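Local coordinates for DR2417 (Deinococcus radiodurans, PDB 4XWW), which probably degrades and matures RNA from the 5' end as a zinc-binding exonuclease of the RNase J family, and possibly also cuts it internally, at residues A[109-114]-A[279-285]; A[243-247]-A[272-276]; A[252-257]-A[285-289]. All coordinates share one frame. Numbering follows the deposited sequence.

The three contacts lie on the same side of the chain's centre, their own centres 13 to 14 Å apart. Contact 1 joins the metallo-beta-lactamase part to the beta-CASP domain; contacts 2 and 3 are internal to the latter. Helix 271-282 ties them together: its first turns carry 272-276 of contact 2, its last turn and the residues that follow form 279-285 of contact 1, and the chain runs on through the shared His285 into contact 3. Along the sequence contact 2 is nested within the loop closed by contact 1, while contact 3 alternates with both. Thus one helix reaches from an RNA phosphate to the domain boundary, and Leu114 packs on Tyr276 and Ile252 on Met273 to connect the three.

Contact 1 of 3, residues A[109-114]-A[279-285]; sequences PLTLAL and AAQATGH
Residues 109-114 form the first turns of helix 109-122, and 279-282 the last turn of helix 271-282, which 283-285 terminate in a Schellman motif. The two segments run in opposite directions, with CA atoms of Leu110 and Thr283 5.9 Å apart and those of Ala113 and Ala279 6.4 Å apart. This is an interdomain helix contact between the metallo-beta-lactamase part and the beta-CASP domain, the pairing that characterises beta-CASP nucleases such as RNase J. Thr283 leaves helical geometry (phi/psi -110/14) and Gly284 takes a positive phi of 78°, so that His285 N bonds to Ala280 O at 2.8 Å and Gly284 N to Gln281 O at 3.1 Å. Across the gap the packing is apolar. Leu110, with chi1 t and chi2 p, sets its CD1 3.8 Å from Ala279 CB and 3.7 Å from Thr283 OG1, while its CB lies 4.0 Å from His285 CD2. From the next turn Leu114 CD2 also reaches Ala279 CB, at 3.8 Å. Asp157 spans the junction, hydrogen-bonded to Leu110 N and weakly to His285 NE2. Helix 109-122 passes close to the catalytic centre, the Leu114 side chain lying about 10 Å from a bound zinc. Thr283, in the p rotamer, returns OG1 to Ala279 O at 2.7 Å, which directs CG2 across to Ala113 CB at 4.1 Å and Pro109 O at 3.8 Å.

Contact 2 of 3, residues A[243-247]-A[272-276]; sequences TTFAS and SMIKY. With nucleotides of chain C.
Two successive RNA phosphates are held by backbone amides from two different segments: Ala246 N bonds to OP2 of U5 of chain C at 3.0 Å, and Ser272 N to OP2 of U6 of chain C at 2.9 Å. The site lies where strands of the parallel beta-CASP sheet give way to helices; 243-247 is the loop between strand 240-243 and helix 249-261, and 272-276 belongs to the start of helix 271-282, whose amino end faces the U6 phosphate. Phe245, a UMP-binding residue in a structure of this protein, has its ring turned away from the helix and packs on an RNA sugar. Ala246 (phi/psi -63/-22) presses into the helix, its CA 4.8 Å from that of Met273 and its CB 3.5 Å from Ser272 O and 3.7 Å from Tyr276 CD2. The Met273 side chain (m, m, t) curls beneath the loop, placing CE 3.5 Å from Thr244 O and 3.6 Å from Ala246 CA. Ser247, whose side chain is about 4 Å from that of the zinc ligand His86, makes a CH-pi contact: its CB sits 3.8 Å from the Tyr276 ring centroid, over the face. Tyr276 is itself packed against Leu114 of helix 109-122. A water closes the backbone gap, donating to Ala246 O and to Met273 O, each at 3.0 Å.

Contact 3 of 3, residues A[252-257]-A[285-289]; sequences IQNILD and HMNPP
Helix residues 252-257 and the non-regular segment 285-289 run side by side in the same direction, pairing Gln253 with Met286 (CA-CA 6.0 Å), Leu256 with Pro288 (6.1 Å) and Asp257 with Pro289 (6.6 Å). Ile252 begins the contact, its CG2 3.9 Å from Met286 CE. Gln253, with chi1 t and chi2 p, turns its amide to grip the backbone of Asn287 at both ends: OE1 accepts from Asn287 N at 2.7 Å and NE2 donates to Asn287 O at 3.0 Å. One turn on, Leu256 (m, t) brings CD1 4.0 Å from Met286 CG and 4.1 Å from Pro288 CB, and its CB 3.9 Å from Pro289 CD. Asp257 OD2 receives Gln253 NE2 at 3.2 Å; its OD1 lies 3.6 Å from Pro289 CG and takes a bond from a water that also donates to Asn287 O. Thus the loop following helix 271-282 is fastened along helix 249-261, the connection between parallel strands 240-243 and 265-269 in the alpha/beta fold of the beta-CASP domain.

Contact 1 of 3, residues A[109-114]-A[279-285]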
loop_
_atom_site.group_PDB
_atom_site.type_symbol
_atom_site.label_atom_id
_atom_site.label_comp_id
_atom_site.label_asym_id
_atom_site.label_seq_id
_atom_site.Cartn_x
_atom_site.Cartn_y
_atom_site.Cartn_z
ATOM N N PRO A 109 -10.597 -18.568 -28.533
ATOM C CA PRO A 109 -10.556 -17.424 -29.459
ATOM C C PRO A 109 -10.227 -16.048 -28.844
ATOM O O PRO A 109 -9.444 -15.328 -29.462
ATOM C CB PRO A 109 -11.970 -17.411 -30.047
ATOM C CG PRO A 109 -12.418 -18.804 -29.955
ATOM C CD PRO A 109 -11.851 -19.329 -28.679
ATOM N N LEU A 110 -10.800 -15.669 -27.704
ATOM C CA LEU A 110 -10.474 -14.351 -27.149
ATOM C C LEU A 110 -9.005 -14.320 -26.735
ATOM O O LEU A 110 -8.305 -13.330 -26.950
ATOM C CB LEU A 110 -11.373 -13.999 -25.948
ATOM C CG LEU A 110 -11.063 -12.663 -25.262
ATOM C CD1 LEU A 110 -11.200 -11.485 -26.260
ATOM C CD2 LEU A 110 -11.981 -12.487 -24.059
ATOM N N THR A 111 -8.535 -15.429 -26.170
ATOM C CA THR A 111 -7.132 -15.543 -25.774
ATOM C C THR A 111 -6.224 -15.287 -26.971
ATOM O O THR A 111 -5.333 -14.438 -26.923
ATOM C CB THR A 111 -6.831 -16.930 -25.179
ATOM O OG1 THR A 111 -7.739 -17.181 -24.099
ATOM C CG2 THR A 111 -5.404 -16.988 -24.655
ATOM N N LEU A 112 -6.488 -15.957 -28.086
ATOM C CA LEU A 112 -5.646 -15.767 -29.255
ATOM C C LEU A 112 -5.791 -14.373 -29.864
ATOM O O LEU A 112 -4.824 -13.826 -30.403
ATOM C CB LEU A 112 -5.951 -16.846 -30.323
ATOM C CG LEU A 112 -5.706 -18.290 -29.862
ATOM C CD1 LEU A 112 -5.840 -19.265 -31.058
ATOM C CD2 LEU A 112 -4.327 -18.448 -29.273
ATOM N N ALA A 113 -6.993 -13.803 -29.812
ATOM C CA ALA A 113 -7.182 -12.473 -30.380
ATOM C C ALA A 113 -6.316 -11.455 -29.615
ATOM O O ALA A 113 -5.661 -10.594 -30.221
ATOM C CB ALA A 113 -8.647 -12.074 -30.349
ATOM N N LEU A 114 -6.300 -11.578 -28.292
ATOM C CA LEU A 114 -5.498 -10.688 -27.458
ATOM C C LEU A 114 -3.998 -10.904 -27.694
ATOM O O LEU A 114 -3.235 -9.940 -27.806
ATOM C CB LEU A 114 -5.865 -10.883 -25.986
ATOM C CG LEU A 114 -7.302 -10.473 -25.604
ATOM C CD1 LEU A 114 -7.659 -10.913 -24.177
ATOM C CD2 LEU A 114 -7.492 -8.967 -25.727
ATOM N N ALA A 279 -11.860 -6.612 -29.090
ATOM C CA ALA A 279 -11.544 -8.034 -29.068
ATOM C C ALA A 279 -12.744 -8.873 -28.634
ATOM O O ALA A 279 -13.004 -9.921 -29.220
ATOM C CB ALA A 279 -10.352 -8.299 -28.145
ATOM N N ALA A 280 -13.458 -8.422 -27.599
ATOM C CA ALA A 280 -14.637 -9.142 -27.118
ATOM C C ALA A 280 -15.731 -9.178 -28.193
ATOM O O ALA A 280 -16.381 -10.198 -28.381
ATOM C CB ALA A 280 -15.170 -8.518 -25.844
ATOM N N GLN A 281 -15.943 -8.065 -28.887
ATOM C CA GLN A 281 -16.968 -8.062 -29.938
ATOM C C GLN A 281 -16.566 -8.951 -31.107
ATOM O O GLN A 281 -17.400 -9.686 -31.650
ATOM C CB GLN A 281 -17.243 -6.637 -30.418
ATOM C CG GLN A 281 -18.015 -5.778 -29.410
ATOM C CD GLN A 281 -18.392 -4.424 -29.983
ATOM O OE1 GLN A 281 -17.610 -3.486 -29.939
ATOM N NE2 GLN A 281 -19.581 -4.331 -30.546
ATOM N N ALA A 282 -15.286 -8.915 -31.479
ATOM C CA ALA A 282 -14.814 -9.725 -32.607
ATOM C C ALA A 282 -14.942 -11.222 -32.340
ATOM O O ALA A 282 -15.027 -12.011 -33.280
ATOM C CB ALA A 282 -13.370 -9.383 -32.950
ATOM N N THR A 283 -14.963 -11.611 -31.066
ATOM C CA THR A 283 -15.029 -13.027 -30.724
ATOM C C THR A 283 -16.382 -13.388 -30.128
ATOM O O THR A 283 -16.552 -14.458 -29.546
ATOM C CB THR A 283 -13.900 -13.426 -29.754
ATOM O OG1 THR A 283 -13.840 -12.484 -28.684
ATOM C CG2 THR A 283 -12.555 -13.427 -30.490
ATOM N N GLY A 284 -17.341 -12.483 -30.276
ATOM C CA GLY A 284 -18.717 -12.760 -29.906
ATOM C C GLY A 284 -19.089 -12.716 -28.435
ATOM O O GLY A 284 -20.197 -13.109 -28.065
ATOM N N HIS A 285 -18.186 -12.231 -27.585
ATOM C CA HIS A 285 -18.460 -12.203 -26.152
ATOM C C HIS A 285 -19.136 -10.922 -25.696
ATOM O O HIS A 285 -19.705 -10.876 -24.616
ATOM C CB HIS A 285 -17.166 -12.408 -25.358
ATOM C CG HIS A 285 -16.516 -13.720 -25.639
ATOM N ND1 HIS A 285 -17.035 -14.916 -25.202
ATOM C CD2 HIS A 285 -15.390 -14.031 -26.334
ATOM C CE1 HIS A 285 -16.269 -15.912 -25.617
ATOM N NE2 HIS A 285 -15.259 -15.395 -26.300
#

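Contact 2 of 3, residues A[243-247]-A[272-276]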
loop_
_atom_site.group_PDB
_atom_site.type_symbol
_atom_site.label_atom_id
_atom_site.label_comp_id
_atom_site.label_asym_id
_atom_site.label_seq_id
_atom_site.Cartn_x
_atom_site.Cartn_y
_atom_site.Cartn_z
ATOM N N THR A 243 -16.150 2.427 -13.352
ATOM C CA THR A 243 -14.865 1.838 -13.739
ATOM C C THR A 243 -14.782 0.422 -13.250
ATOM O O THR A 243 -15.341 0.064 -12.213
ATOM C CB THR A 243 -13.661 2.653 -13.190
ATOM O OG1 THR A 243 -12.436 2.126 -13.715
ATOM C CG2 THR A 243 -13.604 2.595 -11.655
ATOM N N THR A 244 -14.122 -0.421 -14.049
ATOM C CA THR A 244 -13.870 -1.796 -13.700
ATOM C C THR A 244 -12.656 -2.180 -14.557
ATOM O O THR A 244 -12.149 -1.335 -15.294
ATOM C CB THR A 244 -15.108 -2.672 -13.985
ATOM O OG1 THR A 244 -14.938 -3.974 -13.432
ATOM C CG2 THR A 244 -15.365 -2.752 -15.482
ATOM N N PHE A 245 -12.160 -3.413 -14.464
ATOM C CA PHE A 245 -11.091 -3.838 -15.373
ATOM C C PHE A 245 -11.621 -3.823 -16.803
ATOM O O PHE A 245 -12.728 -4.284 -17.030
ATOM C CB PHE A 245 -10.586 -5.250 -15.018
ATOM C CG PHE A 245 -10.349 -5.463 -13.549
ATOM C CD1 PHE A 245 -9.384 -4.738 -12.878
ATOM C CD2 PHE A 245 -11.092 -6.399 -12.841
ATOM C CE1 PHE A 245 -9.167 -4.935 -11.523
ATOM C CE2 PHE A 245 -10.878 -6.604 -11.486
ATOM C CZ PHE A 245 -9.916 -5.872 -10.829
ATOM N N ALA A 246 -10.854 -3.328 -17.780
ATOM C CA ALA A 246 -11.356 -3.280 -19.165
ATOM C C ALA A 246 -11.628 -4.676 -19.730
ATOM O O ALA A 246 -12.420 -4.839 -20.646
ATOM C CB ALA A 246 -10.384 -2.541 -20.076
ATOM N N SER A 247 -10.982 -5.672 -19.145
ATOM C CA SER A 247 -11.143 -7.047 -19.599
ATOM C C SER A 247 -12.274 -7.807 -18.901
ATOM O O SER A 247 -12.475 -9.001 -19.158
ATOM C CB SER A 247 -9.832 -7.805 -19.414
ATOM O OG SER A 247 -9.552 -8.037 -18.047
ATOM N N SER A 272 -7.718 1.390 -23.258
ATOM C CA SER A 272 -7.826 -0.023 -22.924
ATOM C C SER A 272 -9.272 -0.540 -22.997
ATOM O O SER A 272 -9.508 -1.676 -23.403
ATOM C CB SER A 272 -7.234 -0.277 -21.537
ATOM O OG SER A 272 -6.601 -1.544 -21.489
ATOM N N MET A 273 -10.242 0.283 -22.606
ATOM C CA MET A 273 -11.642 -0.119 -22.706
ATOM C C MET A 273 -12.026 -0.403 -24.149
ATOM O O MET A 273 -12.680 -1.403 -24.445
ATOM C CB MET A 273 -12.568 0.959 -22.140
ATOM C CG MET A 273 -12.752 0.872 -20.650
ATOM S SD MET A 273 -13.760 -0.522 -20.130
ATOM C CE MET A 273 -13.479 -0.445 -18.359
ATOM N N ILE A 274 -11.621 0.494 -25.042
ATOM C CA ILE A 274 -11.905 0.347 -26.466
ATOM C C ILE A 274 -11.222 -0.905 -27.028
ATOM O O ILE A 274 -11.798 -1.633 -27.841
ATOM C CB ILE A 274 -11.458 1.601 -27.230
ATOM C CG1 ILE A 274 -12.304 2.794 -26.776
ATOM C CG2 ILE A 274 -11.581 1.404 -28.733
ATOM C CD1 ILE A 274 -11.592 4.127 -26.849
ATOM N N LYS A 275 -10.010 -1.168 -26.553
ATOM C CA LYS A 275 -9.240 -2.309 -27.023
ATOM C C LYS A 275 -9.897 -3.638 -26.665
ATOM O O LYS A 275 -10.075 -4.485 -27.532
ATOM C CB LYS A 275 -7.814 -2.277 -26.461
ATOM C CG LYS A 275 -7.026 -3.552 -26.763
ATOM C CD LYS A 275 -5.657 -3.553 -26.109
ATOM C CE LYS A 275 -5.548 -4.654 -25.070
ATOM N NZ LYS A 275 -5.153 -4.097 -23.745
ATOM N N TYR A 276 -10.245 -3.833 -25.394
ATOM C CA TYR A 276 -10.856 -5.096 -24.985
ATOM C C TYR A 276 -12.250 -5.250 -25.573
ATOM O O TYR A 276 -12.645 -6.363 -25.943
ATOM C CB TYR A 276 -10.897 -5.238 -23.459
ATOM C CG TYR A 276 -9.576 -5.696 -22.911
ATOM C CD1 TYR A 276 -9.243 -7.045 -22.888
ATOM C CD2 TYR A 276 -8.639 -4.781 -22.463
ATOM C CE1 TYR A 276 -8.013 -7.467 -22.411
ATOM C CE2 TYR A 276 -7.413 -5.195 -21.974
ATOM C CZ TYR A 276 -7.103 -6.533 -21.954
ATOM O OH TYR A 276 -5.873 -6.925 -21.478
ATOM P P U C 5 -6.933 -2.002 -17.372
ATOM O OP1 U C 5 -7.010 -1.980 -15.895
ATOM O OP2 U C 5 -8.177 -1.967 -18.168
ATOM O "O5'" U C 5 -6.021 -0.786 -17.840
ATOM C "C5'" U C 5 -6.451 0.560 -17.594
ATOM C "C4'" U C 5 -5.267 1.476 -17.413
ATOM O "O4'" U C 5 -4.058 0.706 -17.176
ATOM C "C3'" U C 5 -4.906 2.330 -18.615
ATOM O "O3'" U C 5 -5.773 3.445 -18.765
ATOM C "C2'" U C 5 -3.472 2.713 -18.287
ATOM O "O2'" U C 5 -3.383 3.719 -17.302
ATOM C "C1'" U C 5 -2.944 1.392 -17.729
ATOM N N1 U C 5 -2.339 0.552 -18.771
ATOM C C2 U C 5 -1.030 0.818 -19.121
ATOM O O2 U C 5 -0.369 1.692 -18.589
ATOM N N3 U C 5 -0.524 0.014 -20.109
ATOM C C4 U C 5 -1.173 -0.999 -20.779
ATOM O O4 U C 5 -0.575 -1.635 -21.648
ATOM C C5 U C 5 -2.529 -1.207 -20.369
ATOM C C6 U C 5 -3.055 -0.438 -19.407
ATOM P P U C 4 -5.986 -7.799 -17.451
ATOM O OP1 U C 4 -7.366 -7.849 -17.982
ATOM O OP2 U C 4 -5.092 -8.967 -17.611
ATOM O "O5'" U C 4 -5.313 -6.507 -18.095
ATOM C "C5'" U C 4 -4.116 -5.935 -17.549
ATOM C "C4'" U C 4 -4.449 -4.730 -16.702
ATOM O "O4'" U C 4 -3.319 -4.449 -15.831
ATOM C "C3'" U C 4 -4.716 -3.432 -17.464
ATOM O "O3'" U C 4 -6.095 -3.295 -17.808
ATOM C "C2'" U C 4 -4.148 -2.381 -16.518
ATOM O "O2'" U C 4 -4.966 -2.099 -15.403
ATOM C "C1'" U C 4 -2.911 -3.107 -15.999
ATOM N N1 U C 4 -1.786 -3.086 -16.943
ATOM C C2 U C 4 -0.762 -2.193 -16.699
ATOM O O2 U C 4 -0.756 -1.435 -15.746
ATOM N N3 U C 4 0.258 -2.223 -17.617
ATOM C C4 U C 4 0.360 -3.033 -18.728
ATOM O O4 U C 4 1.346 -2.938 -19.459
ATOM C C5 U C 4 -0.741 -3.929 -18.910
ATOM C C6 U C 4 -1.751 -3.925 -18.033
ATOM P P U C 6 -6.125 3.970 -20.226
ATOM O OP1 U C 6 -7.128 5.060 -20.103
ATOM O OP2 U C 6 -6.381 2.793 -21.105
ATOM O "O5'" U C 6 -4.749 4.607 -20.726
ATOM C "C5'" U C 6 -4.078 5.612 -19.984
ATOM C "C4'" U C 6 -2.700 5.865 -20.539
ATOM O "O4'" U C 6 -1.891 4.665 -20.408
ATOM C "C3'" U C 6 -2.645 6.185 -22.024
ATOM O "O3'" U C 6 -2.940 7.540 -22.312
ATOM C "C2'" U C 6 -1.236 5.759 -22.408
ATOM O "O2'" U C 6 -0.286 6.727 -21.990
ATOM C "C1'" U C 6 -1.061 4.513 -21.543
ATOM N N1 U C 6 -1.453 3.279 -22.269
ATOM C C2 U C 6 -0.486 2.659 -23.040
ATOM O O2 U C 6 0.654 3.082 -23.134
ATOM N N3 U C 6 -0.899 1.522 -23.695
ATOM C C4 U C 6 -2.156 0.951 -23.666
ATOM O O4 U C 6 -2.373 -0.077 -24.313
ATOM C C5 U C 6 -3.102 1.650 -22.851
ATOM C C6 U C 6 -2.725 2.757 -22.202
HETATM O O HOH W 1 -14.068 -3.504 -22.759
#

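Contact 3 of 3, residues A[252-257]-A[285-289]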
loop_
_atom_site.group_PDB
_atom_site.type_symbol
_atom_site.label_atom_id
_atom_site.label_comp_id
_atom_site.label_asym_id
_atom_site.label_seq_id
_atom_site.Cartn_x
_atom_site.Cartn_y
_atom_site.Cartn_z
ATOM N N ILE A 252 -18.951 -5.888 -17.899
ATOM C CA ILE A 252 -19.262 -4.806 -18.819
ATOM C C ILE A 252 -20.495 -5.137 -19.663
ATOM O O ILE A 252 -21.358 -4.289 -19.858
ATOM C CB ILE A 252 -18.065 -4.478 -19.717
ATOM C CG1 ILE A 252 -16.921 -3.951 -18.840
ATOM C CG2 ILE A 252 -18.456 -3.429 -20.733
ATOM C CD1 ILE A 252 -15.572 -3.820 -19.549
ATOM N N GLN A 253 -20.600 -6.367 -20.154
ATOM C CA GLN A 253 -21.781 -6.719 -20.948
ATOM C C GLN A 253 -23.051 -6.558 -20.112
ATOM O O GLN A 253 -24.049 -5.997 -20.572
ATOM C CB GLN A 253 -21.704 -8.152 -21.477
ATOM C CG GLN A 253 -22.977 -8.575 -22.221
ATOM C CD GLN A 253 -23.139 -7.871 -23.563
ATOM O OE1 GLN A 253 -22.168 -7.672 -24.294
ATOM N NE2 GLN A 253 -24.378 -7.525 -23.910
ATOM N N ASN A 254 -23.008 -7.038 -18.878
ATOM C CA ASN A 254 -24.177 -6.899 -18.011
ATOM C C ASN A 254 -24.514 -5.427 -17.753
ATOM O O ASN A 254 -25.683 -5.063 -17.666
ATOM C CB ASN A 254 -23.953 -7.658 -16.698
ATOM C CG ASN A 254 -23.929 -9.172 -16.895
ATOM O OD1 ASN A 254 -24.520 -9.703 -17.844
ATOM N ND2 ASN A 254 -23.272 -9.873 -15.979
ATOM N N ILE A 255 -23.495 -4.575 -17.694
ATOM C CA ILE A 255 -23.730 -3.141 -17.553
ATOM C C ILE A 255 -24.360 -2.564 -18.834
ATOM O O ILE A 255 -25.250 -1.716 -18.769
ATOM C CB ILE A 255 -22.420 -2.401 -17.203
ATOM C CG1 ILE A 255 -21.969 -2.813 -15.794
ATOM C CG2 ILE A 255 -22.572 -0.879 -17.392
ATOM C CD1 ILE A 255 -20.495 -2.549 -15.552
ATOM N N LEU A 256 -23.910 -3.029 -19.995
ATOM C CA LEU A 256 -24.513 -2.576 -21.252
ATOM C C LEU A 256 -26.000 -2.899 -21.272
ATOM O O LEU A 256 -26.830 -2.068 -21.649
ATOM C CB LEU A 256 -23.830 -3.213 -22.463
ATOM C CG LEU A 256 -22.324 -2.976 -22.568
ATOM C CD1 LEU A 256 -21.791 -3.557 -23.899
ATOM C CD2 LEU A 256 -21.967 -1.504 -22.430
ATOM N N ASP A 257 -26.334 -4.106 -20.831
ATOM C CA ASP A 257 -27.723 -4.530 -20.880
ATOM C C ASP A 257 -28.580 -3.784 -19.860
ATOM O O ASP A 257 -29.684 -3.353 -20.183
ATOM C CB ASP A 257 -27.822 -6.040 -20.687
ATOM C CG ASP A 257 -27.322 -6.816 -21.909
ATOM O OD1 ASP A 257 -27.558 -6.368 -23.052
ATOM O OD2 ASP A 257 -26.664 -7.855 -21.723
ATOM N N HIS A 285 -18.186 -12.231 -27.585
ATOM C CA HIS A 285 -18.460 -12.203 -26.152
ATOM C C HIS A 285 -19.136 -10.922 -25.696
ATOM O O HIS A 285 -19.705 -10.876 -24.616
ATOM C CB HIS A 285 -17.166 -12.408 -25.358
ATOM C CG HIS A 285 -16.516 -13.720 -25.639
ATOM N ND1 HIS A 285 -17.035 -14.916 -25.202
ATOM C CD2 HIS A 285 -15.390 -14.031 -26.334
ATOM C CE1 HIS A 285 -16.269 -15.912 -25.617
ATOM N NE2 HIS A 285 -15.259 -15.395 -26.300
ATOM N N MET A 286 -19.068 -9.892 -26.527
ATOM C CA MET A 286 -19.691 -8.614 -26.195
ATOM C C MET A 286 -20.618 -8.184 -27.314
ATOM O O MET A 286 -20.214 -8.138 -28.474
ATOM C CB MET A 286 -18.642 -7.537 -25.944
ATOM C CG MET A 286 -19.218 -6.248 -25.346
ATOM S SD MET A 286 -17.973 -4.959 -25.140
ATOM C CE MET A 286 -17.102 -5.582 -23.683
ATOM N N ASN A 287 -21.854 -7.856 -26.948
ATOM C CA ASN A 287 -22.881 -7.484 -27.904
ATOM C C ASN A 287 -23.693 -6.305 -27.376
ATOM O O ASN A 287 -24.673 -6.483 -26.665
ATOM C CB ASN A 287 -23.789 -8.682 -28.194
ATOM C CG ASN A 287 -23.021 -9.878 -28.729
ATOM O OD1 ASN A 287 -22.724 -9.947 -29.922
ATOM N ND2 ASN A 287 -22.690 -10.825 -27.849
ATOM N N PRO A 288 -23.263 -5.088 -27.705
ATOM C CA PRO A 288 -23.953 -3.896 -27.208
ATOM C C PRO A 288 -25.351 -3.820 -27.807
ATOM O O PRO A 288 -25.491 -3.899 -29.024
ATOM C CB PRO A 288 -23.073 -2.734 -27.695
ATOM C CG PRO A 288 -21.766 -3.359 -28.077
ATOM C CD PRO A 288 -22.072 -4.757 -28.498
ATOM N N PRO A 289 -26.373 -3.686 -26.955
ATOM C CA PRO A 289 -27.763 -3.655 -27.418
ATOM C C PRO A 289 -28.065 -2.367 -28.185
ATOM O O PRO A 289 -28.973 -2.330 -29.014
ATOM C CB PRO A 289 -28.573 -3.748 -26.120
ATOM C CG PRO A 289 -27.627 -3.335 -25.030
ATOM C CD PRO A 289 -26.266 -3.725 -25.486
HETATM O O HOH W 2 -27.401 -7.787 -25.374
#